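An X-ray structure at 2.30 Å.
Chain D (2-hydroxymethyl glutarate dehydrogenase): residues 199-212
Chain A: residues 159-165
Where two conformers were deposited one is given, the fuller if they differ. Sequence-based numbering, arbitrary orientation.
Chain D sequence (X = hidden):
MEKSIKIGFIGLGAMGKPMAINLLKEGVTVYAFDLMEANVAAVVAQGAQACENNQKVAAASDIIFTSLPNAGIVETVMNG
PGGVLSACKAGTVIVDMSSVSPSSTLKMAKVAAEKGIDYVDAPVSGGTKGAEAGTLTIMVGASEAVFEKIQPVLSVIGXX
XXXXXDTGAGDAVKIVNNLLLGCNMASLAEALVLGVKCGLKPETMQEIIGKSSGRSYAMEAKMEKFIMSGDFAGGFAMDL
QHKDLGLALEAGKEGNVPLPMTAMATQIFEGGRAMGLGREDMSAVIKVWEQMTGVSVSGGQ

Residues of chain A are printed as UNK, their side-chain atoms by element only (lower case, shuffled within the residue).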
ATOM      1  N   GLY D 199       9.467  -5.061  22.226  1.00 42.25           N
ATOM      2  CA  GLY D 199       9.807  -5.039  23.649  1.00 42.34           C
ATOM      3  C   GLY D 199       9.899  -3.662  24.288  1.00 42.36           C
ATOM      4  O   GLY D 199      10.505  -3.520  25.342  1.00 42.66           O
ATOM      5  N   LEU D 200       9.313  -2.651  23.657  1.00 42.51           N
ATOM      6  CA  LEU D 200       9.268  -1.307  24.231  1.00 42.81           C
ATOM      7  C   LEU D 200       7.994  -1.106  25.042  1.00 43.06           C
ATOM      8  O   LEU D 200       6.912  -1.516  24.619  1.00 43.00           O
ATOM      9  CB  LEU D 200       9.340  -0.246  23.128  1.00 42.66           C
ATOM     10  CG  LEU D 200      10.610  -0.257  22.273  1.00 42.45           C
ATOM     11  CD1 LEU D 200      10.453   0.721  21.117  1.00 40.89           C
ATOM     12  CD2 LEU D 200      11.843   0.063  23.132  1.00 40.73           C
ATOM     13  N   LYS D 201       8.124  -0.488  26.215  1.00 43.33           N
ATOM     14  CA  LYS D 201       6.971   0.010  26.952  1.00 43.90           C
ATOM     15  C   LYS D 201       6.481   1.264  26.256  1.00 44.10           C
ATOM     16  O   LYS D 201       7.298   2.055  25.791  1.00 43.87           O
ATOM     17  CB  LYS D 201       7.323   0.367  28.398  1.00 43.90           C
ATOM     18  CG  LYS D 201       7.572  -0.826  29.284  1.00 44.55           C
ATOM     19  CD  LYS D 201       7.800  -0.418  30.736  1.00 45.66           C
ATOM     20  CE  LYS D 201       6.489   0.028  31.428  1.00 47.26           C
ATOM     21  NZ  LYS D 201       6.609   0.020  32.914  1.00 46.27           N
ATOM     22  N   PRO D 202       5.144   1.451  26.181  1.00 44.50           N
ATOM     23  CA  PRO D 202       4.546   2.691  25.659  1.00 44.53           C
ATOM     24  C   PRO D 202       5.115   3.942  26.308  1.00 44.49           C
ATOM     25  O   PRO D 202       5.297   4.950  25.635  1.00 44.40           O
ATOM     26  CB  PRO D 202       3.061   2.537  26.014  1.00 44.44           C
ATOM     27  CG  PRO D 202       2.844   1.074  26.054  1.00 44.63           C
ATOM     28  CD  PRO D 202       4.109   0.470  26.568  1.00 44.29           C
ATOM     29  N   GLU D 203       5.393   3.853  27.608  1.00 44.94           N
ATOM     30  CA  GLU D 203       5.982   4.951  28.367  1.00 45.13           C
ATOM     31  C   GLU D 203       7.341   5.385  27.808  1.00 44.99           C
ATOM     32  O   GLU D 203       7.627   6.582  27.701  1.00 44.86           O
ATOM     33  CB  GLU D 203       6.137   4.546  29.833  1.00 45.46           C
ATOM     34  CG  GLU D 203       4.824   4.502  30.609  1.00 47.64           C
ATOM     35  CD  GLU D 203       4.095   3.139  30.605  1.00 50.15           C
ATOM     36  OE1 GLU D 203       4.366   2.262  29.744  1.00 49.84           O
ATOM     37  OE2 GLU D 203       3.225   2.966  31.493  1.00 52.48           O
ATOM     38  N   THR D 204       8.169   4.401  27.468  1.00 44.94           N
ATOM     39  CA  THR D 204       9.489   4.636  26.913  1.00 45.03           C
ATOM     40  C   THR D 204       9.404   5.282  25.541  1.00 44.96           C
ATOM     41  O   THR D 204      10.163   6.196  25.232  1.00 44.90           O
ATOM     42  CB  THR D 204      10.278   3.319  26.780  1.00 45.29           C
ATOM     43  OG1 THR D 204      10.392   2.705  28.066  1.00 44.11           O
ATOM     44  CG2 THR D 204      11.672   3.580  26.194  1.00 45.13           C
ATOM     45  N   MET D 205       8.474   4.806  24.725  1.00 45.05           N
ATOM     46  CA  MET D 205       8.226   5.407  23.431  1.00 45.55           C
ATOM     47  C   MET D 205       7.724   6.832  23.564  1.00 46.29           C
ATOM     48  O   MET D 205       8.197   7.712  22.849  1.00 46.29           O
ATOM     49  CB  MET D 205       7.254   4.553  22.614  1.00 45.43           C
ATOM     50  CG  MET D 205       7.917   3.304  22.040  1.00 44.67           C
ATOM     51  SD  MET D 205       6.858   2.336  20.965  1.00 43.97           S
ATOM     52  CE  MET D 205       5.674   1.617  22.096  1.00 41.68           C
ATOM     53  N   GLN D 206       6.783   7.070  24.472  1.00 47.42           N
ATOM     54  CA  GLN D 206       6.303   8.427  24.688  1.00 47.95           C
ATOM     55  C   GLN D 206       7.447   9.378  25.059  1.00 47.98           C
ATOM     56  O   GLN D 206       7.550  10.485  24.520  1.00 47.84           O
ATOM     57  CB  GLN D 206       5.212   8.477  25.758  1.00 48.21           C
ATOM     58  CG  GLN D 206       4.399   9.772  25.650  1.00 49.15           C
ATOM     59  CD  GLN D 206       3.769  10.195  26.942  1.00 50.46           C
ATOM     60  OE1 GLN D 206       4.099   9.677  28.010  1.00 55.28           O
ATOM     61  NE2 GLN D 206       2.860  11.162  26.859  1.00 54.51           N
ATOM     62  N   GLU D 207       8.318   8.927  25.960  1.00 48.62           N
ATOM     63  CA  GLU D 207       9.453   9.730  26.432  1.00 48.34           C
ATOM     64  C   GLU D 207      10.439  10.024  25.308  1.00 48.25           C
ATOM     65  O   GLU D 207      10.787  11.184  25.071  1.00 48.47           O
ATOM     66  CB  GLU D 207      10.173   9.018  27.581  1.00 48.74           C
ATOM     67  CG  GLU D 207      11.611   9.505  27.900  1.00 50.18           C
ATOM     68  CD  GLU D 207      11.682  10.861  28.617  1.00 53.92           C
ATOM     69  OE1 GLU D 207      10.659  11.593  28.632  1.00 56.26           O
ATOM     70  OE2 GLU D 207      12.776  11.195  29.152  1.00 53.74           O
ATOM     71  N   ILE D 208      10.892   8.977  24.623  1.00 47.72           N
ATOM     72  CA  ILE D 208      11.932   9.137  23.603  1.00 47.55           C
ATOM     73  C   ILE D 208      11.396   9.836  22.357  1.00 47.26           C
ATOM     74  O   ILE D 208      11.998  10.807  21.900  1.00 47.25           O
ATOM     75  CB  ILE D 208      12.619   7.786  23.222  1.00 47.58           C
ATOM     76  CG1 ILE D 208      13.563   7.323  24.342  1.00 47.66           C
ATOM     77  CG2 ILE D 208      13.454   7.937  21.968  1.00 46.79           C
ATOM     78  CD1 ILE D 208      12.909   7.079  25.647  1.00 46.26           C
ATOM     79  N   ILE D 209      10.275   9.352  21.817  1.00 46.98           N
ATOM     80  CA  ILE D 209       9.735   9.888  20.567  1.00 47.06           C
ATOM     81  C   ILE D 209       9.195  11.298  20.772  1.00 46.90           C
ATOM     82  O   ILE D 209       9.361  12.161  19.903  1.00 47.11           O
ATOM     83  CB  ILE D 209       8.661   8.955  19.948  1.00 47.26           C
ATOM     84  CG1 ILE D 209       9.296   7.598  19.605  1.00 47.66           C
ATOM     85  CG2 ILE D 209       8.040   9.581  18.698  1.00 46.65           C
ATOM     86  CD1 ILE D 209       8.321   6.490  19.414  1.00 47.84           C
ATOM     87  N   GLY D 210       8.580  11.537  21.927  1.00 46.75           N
ATOM     88  CA  GLY D 210       8.083  12.867  22.284  1.00 46.50           C
ATOM     89  C   GLY D 210       9.174  13.924  22.283  1.00 46.37           C
ATOM     90  O   GLY D 210       8.897  15.099  22.085  1.00 46.75           O
ATOM     91  N   LYS D 211      10.414  13.495  22.510  1.00 45.97           N
ATOM     92  CA  LYS D 211      11.592  14.378  22.492  1.00 45.71           C
ATOM     93  C   LYS D 211      12.391  14.344  21.190  1.00 45.21           C
ATOM     94  O   LYS D 211      13.366  15.064  21.076  1.00 45.91           O
ATOM     95  CB  LYS D 211      12.573  13.973  23.600  1.00 45.91           C
ATOM     96  CG  LYS D 211      12.273  14.494  25.001  1.00 46.73           C
ATOM     97  CD  LYS D 211      13.230  13.845  26.025  1.00 47.14           C
ATOM     98  CE  LYS D 211      14.701  14.300  25.859  1.00 48.37           C
ATOM     99  NZ  LYS D 211      15.705  13.187  26.088  1.00 48.38           N
ATOM    100  N   SER D 212      12.008  13.510  20.225  1.00 44.73           N
ATOM    101  CA  SER D 212      12.792  13.344  19.000  0.50 44.09           C
ATOM    102  C   SER D 212      11.942  13.687  17.770  1.00 44.03           C
ATOM    103  O   SER D 212      10.863  14.278  17.892  1.00 44.30           O
ATOM    104  CB  SER D 212      13.362  11.917  18.918  0.50 44.01           C
ATOM    105  OG  SER D 212      14.428  11.831  17.981  0.50 41.89           O
TER
ATOM    106  N   UNK A 159      24.780  12.386  26.606  1.00 60.27           N
ATOM    107  CA  UNK A 159      24.129  13.058  27.725  1.00 60.22           C
ATOM    108  C   UNK A 159      22.931  12.233  28.225  1.00 60.32           C
ATOM    109  O   UNK A 159      22.982  11.680  29.331  1.00 59.97           O
ATOM    110  n   UNK A 159      21.968  18.929  28.748  1.00 58.17           N
ATOM    111  c   UNK A 159      23.723  14.481  27.327  1.00 60.04           C
ATOM    112  c   UNK A 159      21.881  17.453  28.869  1.00 58.67           C
ATOM    113  c   UNK A 159      22.950  15.260  28.387  1.00 59.92           C
ATOM    114  c   UNK A 159      22.941  16.744  28.079  1.00 59.41           C
ATOM    115  N   UNK A 160      21.863  12.150  27.424  1.00 60.47           N
ATOM    116  CA  UNK A 160      20.691  11.348  27.799  1.00 60.47           C
ATOM    117  C   UNK A 160      20.895   9.888  27.414  1.00 60.63           C
ATOM    118  O   UNK A 160      20.773   9.512  26.238  1.00 60.39           O
ATOM    119  o   UNK A 160      19.516  13.619  28.783  1.00 60.40           O
ATOM    120  c   UNK A 160      19.010  13.245  27.710  1.00 60.83           C
ATOM    121  c   UNK A 160      19.424  11.894  27.148  1.00 60.70           C
ATOM    122  o   UNK A 160      18.172  13.930  27.080  1.00 62.17           O
ATOM    123  N   UNK A 161      21.232   9.074  28.415  1.00 60.56           N
ATOM    124  CA  UNK A 161      21.472   7.650  28.212  1.00 60.52           C
ATOM    125  C   UNK A 161      20.247   6.876  28.688  1.00 60.57           C
ATOM    126  O   UNK A 161      19.951   6.846  29.885  1.00 60.80           O
ATOM    127  c   UNK A 161      24.248   8.293  27.274  1.00 59.61           C
ATOM    128  c   UNK A 161      23.036   5.693  28.640  1.00 60.51           C
ATOM    129  c   UNK A 161      23.928   8.075  28.734  1.00 60.51           C
ATOM    130  c   UNK A 161      22.714   7.163  28.995  1.00 60.66           C
ATOM    131  N   UNK A 162      19.534   6.261  27.752  1.00 60.47           N
ATOM    132  CA  UNK A 162      18.317   5.525  28.068  1.00 60.32           C
ATOM    133  C   UNK A 162      18.547   4.020  28.060  1.00 60.20           C
ATOM    134  O   UNK A 162      19.095   3.464  27.090  1.00 60.21           O
ATOM    135  c   UNK A 162      15.693   9.845  27.305  1.00 61.31           C
ATOM    136  c   UNK A 162      17.209   8.265  26.352  1.00 60.79           C
ATOM    137  c   UNK A 162      17.225   5.847  27.064  1.00 60.50           C
ATOM    138  c   UNK A 162      16.696   7.250  27.158  1.00 60.76           C
ATOM    139  c   UNK A 162      16.711   9.557  26.420  1.00 60.98           C
ATOM    140  c   UNK A 162      15.162   8.848  28.115  1.00 61.00           C
ATOM    141  o   UNK A 162      15.179  11.128  27.391  1.00 61.51           O
ATOM    142  c   UNK A 162      15.664   7.563  28.035  1.00 60.84           C
ATOM    143  N   UNK A 163      18.138   3.373  29.154  1.00 59.84           N
ATOM    144  CA  UNK A 163      18.023   1.931  29.195  1.00 59.69           C
ATOM    145  C   UNK A 163      16.594   1.607  28.764  1.00 59.39           C
ATOM    146  O   UNK A 163      15.678   1.581  29.578  1.00 59.47           O
ATOM    147  c   UNK A 163      18.082  -0.915  31.731  1.00 60.52           C
ATOM    148  c   UNK A 163      18.491  -2.168  29.979  1.00 60.80           C
ATOM    149  c   UNK A 163      18.345   1.400  30.592  1.00 59.80           C
ATOM    150  c   UNK A 163      18.321  -0.090  30.686  1.00 60.07           C
ATOM    151  n   UNK A 163      18.191  -2.201  31.265  1.00 60.80           N
ATOM    152  n   UNK A 163      18.583  -0.905  29.606  1.00 61.06           N
ATOM    153  N   UNK A 164      16.414   1.378  27.467  1.00 59.14           N
ATOM    154  CA  UNK A 164      15.079   1.321  26.865  1.00 58.84           C
ATOM    155  C   UNK A 164      14.443  -0.058  26.967  1.00 58.44           C
ATOM    156  O   UNK A 164      13.234  -0.201  26.781  1.00 58.69           O
ATOM    157  c   UNK A 164      15.677   3.183  25.260  1.00 59.19           C
ATOM    158  c   UNK A 164      15.100   1.778  25.373  1.00 59.06           C
ATOM    159  c   UNK A 164      15.900   0.801  24.507  1.00 59.01           C
ATOM    160  N   UNK A 165      15.246  -1.066  27.267  1.00 57.89           N
ATOM    161  CA  UNK A 165      14.734  -2.419  27.397  1.00 57.71           C
ATOM    162  C   UNK A 165      15.853  -3.410  27.244  1.00 57.39           C
ATOM    163  O   UNK A 165      17.016  -3.052  27.381  1.00 57.28           O
TER
HETATM  164  O   HOH W   1      10.834   0.204  27.409  1.00 51.18           O

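Position 159 of chain A carries four carbons in a row ending in a nitrogen, an unbranched chain that touches nothing on chain D and can only be lysine. Lys A159 lies at the corner where the chain turns, and its CG stays 7.9 Å from Lys D211 NZ, the nearest approach of the side chain, so its amine stays free of this contact; an exposed site suits so long and charged a residue.

At position 160 there are two side-chain carbons, the second bearing two oxygens, one of which meets the amine of Lys D211: a short carboxylate, hence aspartate. With the residue named the pair can be written in full: Lys D211 NZ donates to Asp A160 OD2 at 2.8 Å, a hydrogen bond that is also a salt bridge. The lysine reaches across, so a short acid suffices here.

Position 161 has four carbons, forked at the first, with one arm two carbons long, and they are out of reach of chain D. This is the beta-branched pattern of isoleucine. Beta-branched residues such as Ile A161 are at home in a strand such as this one.

Position 162 shows one carbon leading to a six-carbon ring that bears a single oxygen. Ile D208 CD1 lies over one face of the ring, and Glu D207 and Lys D211 meet the oxygen; the residue is tyrosine. Its CA-to-CB bond points toward chain D, and the ring offers two different surfaces. Over the face, Ile D208 CD1 lies 3.9 Å from the centroid of the Tyr A162 ring and 22° off its normal, a CH-pi contact. Near the ring plane, the hydroxyl accepts from the amine, Lys D211 NZ to Tyr A162 OH being very short at 2.5 Å, and donates in turn, with Tyr A162 OH 3.0 Å from Glu D207 OE2. A phenol serves both needs, apolar on its face and polar at its tip.

Position 163 has one carbon and a five-membered ring of three carbons and two nitrogens, touching nothing on chain D: the imidazole of histidine. The CA-to-CB bond of His A163 points away from chain D, as strand alternation leads one to expect after position 162.

At position 164 one carbon carries two others, three in all, packed against Thr D204 and Leu D200: valine. Thr D204 CG2 is 4.0 Å from Val A164 CB, and Leu D200 CD2 is 4.3 Å from the same CB. Its burial suits a side chain without polar atoms.

Position 165 has no side-chain atoms and is glycine. The backbone angles of Gly A165, 160/-162, would jam a CB against the preceding carbonyl oxygen, and an ideal CB would also stand 3.4 Å from Gly D199 O.

The contact thus runs from apolar to charged along a helix and strand inclined at 140°. Leu D200, Thr D204 and Ile D208 supply the apolar surface, while Glu D207 and Lys D211 both bind the tyrosine hydroxyl, and Lys D211 also bridges to the aspartate. A water completes the other end, donating to Val A164 O (2.5 Å), accepting from Lys D201 N (3.0 Å) and hydrogen-bonding Thr D204 OG1 (2.6 Å).

Chain A (159-165) KDIYHVG
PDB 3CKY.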